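Viral protein F93 (Sulfolobus turreted icosahedral virus, PDB 2CO5) probably binds DNA as a winged-helix dimer, with an interchain disulfide bond linking its two subunits. Local coordinates at residues B[1-13]-B[79-91]. Sequence-based numbering, arbitrary orientation.
Sequences MKIRKYMRINYYI and KEFEELHEFFKKI
Met7 lays its thioether over one face of the Phe87 ring, a Met-aromatic contact in which SD stands 3.6 Å from the ring centroid and only 8° off the normal. An extended chain beyond CG carries the sulfur there, and it also receives a weak hydrogen bond from Arg4 N. Ile3 CD1 meets the same ring obliquely, 3.8 Å from Phe87 CZ. Next along helix 75-92, Phe88 takes Ile9 CD1 over one face, while CD2 of Phe87 lies over the opposite face. Tyr12 fits as a knob among Phe81, Leu84, His85 and Phe88; CG anti to the backbone N (chi1 174°) sends the ring among them, and OH and His85 ND1 lie 3.1 Å apart in a hydrogen bond. Leu84 CD2 packs against both Met7 CG and Tyr6 O, at 3.7 and 3.2 Å. At the edge of the Tyr6 ring lies the Glu80 carboxylate, which a water joins to Tyr6 N, while Tyr6 OH hydrogen-bonds to Asp57 OD2. Val92 of the second subunit packs on Phe88, and Lys90 NZ hydrogen-bonds to Phe38 O of that subunit. The N-terminal arm and first helix thus clasp the C-terminal helix that follows the wing, at the dimer interface of this winged-helix protein.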
# COMPACT_ATOMS: atom_id res chain seq x y z
N MET B 1 -11.41 6.63 8.00
CA MET B 1 -11.29 5.59 6.94
C MET B 1 -10.52 4.39 7.51
O MET B 1 -9.55 4.56 8.24
CB MET B 1 -10.56 6.16 5.73
CG MET B 1 -10.76 5.36 4.46
SD MET B 1 -9.75 5.89 3.05
CE MET B 1 -8.28 6.53 3.84
N LYS B 2 -10.98 3.19 7.19
CA LYS B 2 -10.27 1.96 7.55
C LYS B 2 -9.51 1.45 6.35
O LYS B 2 -9.85 1.75 5.21
CB LYS B 2 -11.25 0.89 8.04
CG LYS B 2 -11.90 1.20 9.38
CD LYS B 2 -12.82 0.08 9.81
CE LYS B 2 -13.67 0.50 11.01
NZ LYS B 2 -12.82 0.81 12.20
N ILE B 3 -8.46 0.67 6.61
CA ILE B 3 -7.68 0.04 5.56
C ILE B 3 -8.55 -1.03 4.92
O ILE B 3 -9.16 -1.84 5.62
CB ILE B 3 -6.40 -0.61 6.12
CG1 ILE B 3 -5.48 0.45 6.72
CG2 ILE B 3 -5.69 -1.41 5.02
CD1 ILE B 3 -4.98 1.46 5.74
N ARG B 4 -8.62 -1.02 3.59
CA ARG B 4 -9.46 -1.96 2.85
C ARG B 4 -8.60 -2.85 1.96
O ARG B 4 -7.44 -2.54 1.69
CB ARG B 4 -10.52 -1.20 2.05
CG ARG B 4 -11.49 -0.43 2.95
CD ARG B 4 -12.56 0.32 2.16
NE ARG B 4 -13.56 -0.58 1.59
CZ ARG B 4 -14.55 -1.16 2.26
NH1 ARG B 4 -14.70 -0.95 3.57
NH2 ARG B 4 -15.40 -1.95 1.62
N LYS B 5 -9.18 -3.97 1.52
CA LYS B 5 -8.43 -5.06 0.87
C LYS B 5 -7.59 -4.67 -0.35
O LYS B 5 -6.54 -5.26 -0.58
CB LYS B 5 -9.36 -6.23 0.50
CG LYS B 5 -10.37 -5.95 -0.61
CD LYS B 5 -11.29 -7.14 -0.83
CE LYS B 5 -12.55 -6.74 -1.60
NZ LYS B 5 -13.45 -7.89 -1.90
N TYR B 6 -8.04 -3.69 -1.12
CA TYR B 6 -7.29 -3.31 -2.31
C TYR B 6 -6.18 -2.27 -2.04
O TYR B 6 -5.49 -1.85 -2.97
CB TYR B 6 -8.23 -2.85 -3.42
CG TYR B 6 -9.14 -3.96 -3.96
CD1 TYR B 6 -10.49 -3.73 -4.18
CD2 TYR B 6 -8.63 -5.23 -4.24
CE1 TYR B 6 -11.33 -4.74 -4.67
CE2 TYR B 6 -9.46 -6.26 -4.74
CZ TYR B 6 -10.81 -6.00 -4.95
OH TYR B 6 -11.63 -7.00 -5.43
N MET B 7 -5.98 -1.91 -0.77
CA MET B 7 -4.94 -0.96 -0.39
C MET B 7 -3.60 -1.68 -0.30
O MET B 7 -2.99 -1.81 0.75
CB MET B 7 -5.30 -0.22 0.90
CG MET B 7 -6.56 0.61 0.72
SD MET B 7 -7.10 1.55 2.15
CE MET B 7 -8.50 2.42 1.45
N ARG B 8 -3.18 -2.18 -1.46
CA ARG B 8 -1.91 -2.84 -1.66
C ARG B 8 -1.35 -2.28 -2.96
O ARG B 8 -2.11 -2.04 -3.91
CB ARG B 8 -2.12 -4.35 -1.78
CG ARG B 8 -2.72 -4.98 -0.53
CD ARG B 8 -3.16 -6.41 -0.79
NE ARG B 8 -2.04 -7.31 -1.07
CZ ARG B 8 -2.16 -8.57 -1.47
NH1 ARG B 8 -3.36 -9.12 -1.64
NH2 ARG B 8 -1.08 -9.30 -1.71
N ILE B 9 -0.05 -2.08 -3.01
CA ILE B 9 0.59 -1.39 -4.12
C ILE B 9 0.37 -2.13 -5.45
O ILE B 9 0.20 -1.50 -6.48
CB ILE B 9 2.10 -1.15 -3.83
CG1 ILE B 9 2.59 0.09 -4.59
CG2 ILE B 9 2.94 -2.39 -4.14
CD1 ILE B 9 1.95 1.38 -4.11
N ASN B 10 0.33 -3.46 -5.41
CA ASN B 10 0.18 -4.25 -6.63
C ASN B 10 -1.20 -4.10 -7.25
O ASN B 10 -1.33 -4.12 -8.48
CB ASN B 10 0.53 -5.71 -6.37
CG ASN B 10 2.03 -5.96 -6.34
OD1 ASN B 10 2.49 -7.06 -6.00
ND2 ASN B 10 2.80 -4.96 -6.72
N TYR B 11 -2.23 -3.95 -6.41
CA TYR B 11 -3.58 -3.66 -6.90
C TYR B 11 -3.62 -2.27 -7.53
O TYR B 11 -4.18 -2.10 -8.60
CB TYR B 11 -4.62 -3.75 -5.79
CG TYR B 11 -5.05 -5.16 -5.42
CD1 TYR B 11 -5.49 -6.05 -6.39
CD2 TYR B 11 -5.05 -5.58 -4.10
CE1 TYR B 11 -5.91 -7.34 -6.06
CE2 TYR B 11 -5.48 -6.87 -3.75
CZ TYR B 11 -5.91 -7.73 -4.73
OH TYR B 11 -6.31 -9.00 -4.40
N TYR B 12 -3.03 -1.29 -6.85
CA TYR B 12 -2.98 0.07 -7.39
C TYR B 12 -2.27 0.08 -8.74
O TYR B 12 -2.75 0.66 -9.70
CB TYR B 12 -2.26 1.02 -6.43
CG TYR B 12 -2.06 2.40 -7.01
CD1 TYR B 12 -3.11 3.31 -7.07
CD2 TYR B 12 -0.82 2.78 -7.54
CE1 TYR B 12 -2.94 4.57 -7.62
CE2 TYR B 12 -0.64 4.04 -8.10
CZ TYR B 12 -1.71 4.93 -8.14
OH TYR B 12 -1.55 6.18 -8.68
N ILE B 13 -1.13 -0.59 -8.80
CA ILE B 13 -0.35 -0.66 -10.02
C ILE B 13 -1.13 -1.29 -11.18
O ILE B 13 -1.10 -0.78 -12.29
CB ILE B 13 0.96 -1.42 -9.78
CG1 ILE B 13 1.93 -0.54 -8.99
CG2 ILE B 13 1.58 -1.84 -11.09
CD1 ILE B 13 3.09 -1.28 -8.41
N LYS B 79 -13.97 3.79 -10.08
CA LYS B 79 -14.27 4.36 -8.77
C LYS B 79 -13.31 3.85 -7.69
O LYS B 79 -12.89 4.61 -6.82
CB LYS B 79 -15.72 4.07 -8.36
CG LYS B 79 -16.18 4.80 -7.09
CD LYS B 79 -17.67 4.64 -6.86
CE LYS B 79 -18.12 5.38 -5.60
NZ LYS B 79 -19.59 5.31 -5.40
N GLU B 80 -12.95 2.57 -7.76
CA GLU B 80 -11.97 1.99 -6.83
C GLU B 80 -10.58 2.56 -7.04
O GLU B 80 -9.86 2.82 -6.08
CB GLU B 80 -11.92 0.46 -6.97
CG GLU B 80 -10.95 -0.24 -6.00
CD GLU B 80 -11.36 -0.11 -4.54
OE1 GLU B 80 -12.56 -0.28 -4.23
OE2 GLU B 80 -10.48 0.15 -3.69
N PHE B 81 -10.20 2.75 -8.31
CA PHE B 81 -8.91 3.35 -8.64
C PHE B 81 -8.80 4.75 -8.06
O PHE B 81 -7.78 5.12 -7.48
CB PHE B 81 -8.70 3.40 -10.16
CG PHE B 81 -7.55 4.27 -10.58
CD1 PHE B 81 -6.24 3.85 -10.38
CD2 PHE B 81 -7.77 5.52 -11.15
CE1 PHE B 81 -5.17 4.66 -10.75
CE2 PHE B 81 -6.70 6.33 -11.52
CZ PHE B 81 -5.40 5.90 -11.32
N GLU B 82 -9.86 5.54 -8.23
CA GLU B 82 -9.88 6.90 -7.73
C GLU B 82 -9.75 6.90 -6.21
O GLU B 82 -8.99 7.69 -5.65
CB GLU B 82 -11.16 7.61 -8.18
CG GLU B 82 -11.17 7.93 -9.67
CD GLU B 82 -12.51 8.48 -10.17
OE1 GLU B 82 -13.38 8.80 -9.33
OE2 GLU B 82 -12.68 8.58 -11.40
N GLU B 83 -10.47 6.00 -5.55
CA GLU B 83 -10.34 5.83 -4.10
C GLU B 83 -8.92 5.45 -3.69
O GLU B 83 -8.36 6.03 -2.77
CB GLU B 83 -11.33 4.79 -3.58
CG GLU B 83 -12.78 5.21 -3.67
CD GLU B 83 -13.71 4.25 -2.96
OE1 GLU B 83 -13.47 3.96 -1.76
OE2 GLU B 83 -14.68 3.77 -3.60
N LEU B 84 -8.34 4.47 -4.38
CA LEU B 84 -6.98 4.02 -4.07
C LEU B 84 -5.94 5.09 -4.33
O LEU B 84 -5.01 5.26 -3.55
CB LEU B 84 -6.61 2.78 -4.88
CG LEU B 84 -7.14 1.43 -4.41
CD1 LEU B 84 -6.64 0.34 -5.35
CD2 LEU B 84 -6.69 1.15 -2.98
N HIS B 85 -6.10 5.80 -5.44
CA HIS B 85 -5.19 6.86 -5.81
C HIS B 85 -5.17 7.96 -4.76
O HIS B 85 -4.11 8.47 -4.39
CB HIS B 85 -5.57 7.46 -7.17
CG HIS B 85 -4.71 8.62 -7.57
ND1 HIS B 85 -3.34 8.53 -7.63
CD2 HIS B 85 -5.03 9.89 -7.92
CE1 HIS B 85 -2.84 9.70 -7.99
NE2 HIS B 85 -3.85 10.54 -8.18
N GLU B 86 -6.35 8.34 -4.29
CA GLU B 86 -6.44 9.37 -3.26
C GLU B 86 -5.84 8.87 -1.95
O GLU B 86 -5.14 9.61 -1.27
CB GLU B 86 -7.89 9.82 -3.04
CG GLU B 86 -8.49 10.60 -4.22
CD GLU B 86 -7.68 11.83 -4.60
OE1 GLU B 86 -7.40 12.66 -3.71
OE2 GLU B 86 -7.34 11.96 -5.80
N PHE B 87 -6.10 7.61 -1.61
CA PHE B 87 -5.54 7.02 -0.40
C PHE B 87 -4.00 7.06 -0.41
O PHE B 87 -3.38 7.58 0.52
CB PHE B 87 -6.04 5.58 -0.21
CG PHE B 87 -5.27 4.82 0.83
CD1 PHE B 87 -5.53 5.00 2.18
CD2 PHE B 87 -4.26 3.94 0.45
CE1 PHE B 87 -4.81 4.31 3.14
CE2 PHE B 87 -3.54 3.24 1.40
CZ PHE B 87 -3.82 3.43 2.75
N PHE B 88 -3.40 6.51 -1.46
CA PHE B 88 -1.93 6.43 -1.55
C PHE B 88 -1.28 7.80 -1.66
O PHE B 88 -0.21 8.03 -1.10
CB PHE B 88 -1.50 5.53 -2.72
CG PHE B 88 -1.51 4.06 -2.39
CD1 PHE B 88 -2.43 3.20 -2.97
CD2 PHE B 88 -0.59 3.53 -1.50
CE1 PHE B 88 -2.44 1.86 -2.66
CE2 PHE B 88 -0.60 2.19 -1.18
CZ PHE B 88 -1.53 1.35 -1.77
N LYS B 89 -1.93 8.72 -2.36
CA LYS B 89 -1.43 10.09 -2.45
C LYS B 89 -1.39 10.71 -1.05
O LYS B 89 -0.39 11.32 -0.68
CB LYS B 89 -2.32 10.91 -3.39
CG LYS B 89 -1.82 12.31 -3.68
CD LYS B 89 -2.71 13.01 -4.69
CE LYS B 89 -2.35 14.47 -4.83
NZ LYS B 89 -3.13 15.15 -5.90
N LYS B 90 -2.46 10.51 -0.28
CA LYS B 90 -2.55 11.04 1.08
C LYS B 90 -1.48 10.50 2.02
O LYS B 90 -0.92 11.25 2.82
CB LYS B 90 -3.95 10.77 1.67
CG LYS B 90 -4.12 11.17 3.13
CD LYS B 90 -5.58 11.05 3.60
CE LYS B 90 -6.06 9.59 3.61
NZ LYS B 90 -7.33 9.41 4.36
N ILE B 91 -1.18 9.20 1.95
CA ILE B 91 -0.22 8.61 2.89
C ILE B 91 1.23 8.59 2.40
O ILE B 91 2.15 8.48 3.21
CB ILE B 91 -0.64 7.19 3.37
CG1 ILE B 91 -0.61 6.17 2.23
CG2 ILE B 91 -2.02 7.24 4.02
CD1 ILE B 91 -0.46 4.75 2.72
O HOH W 1 -10.48 -1.75 -1.17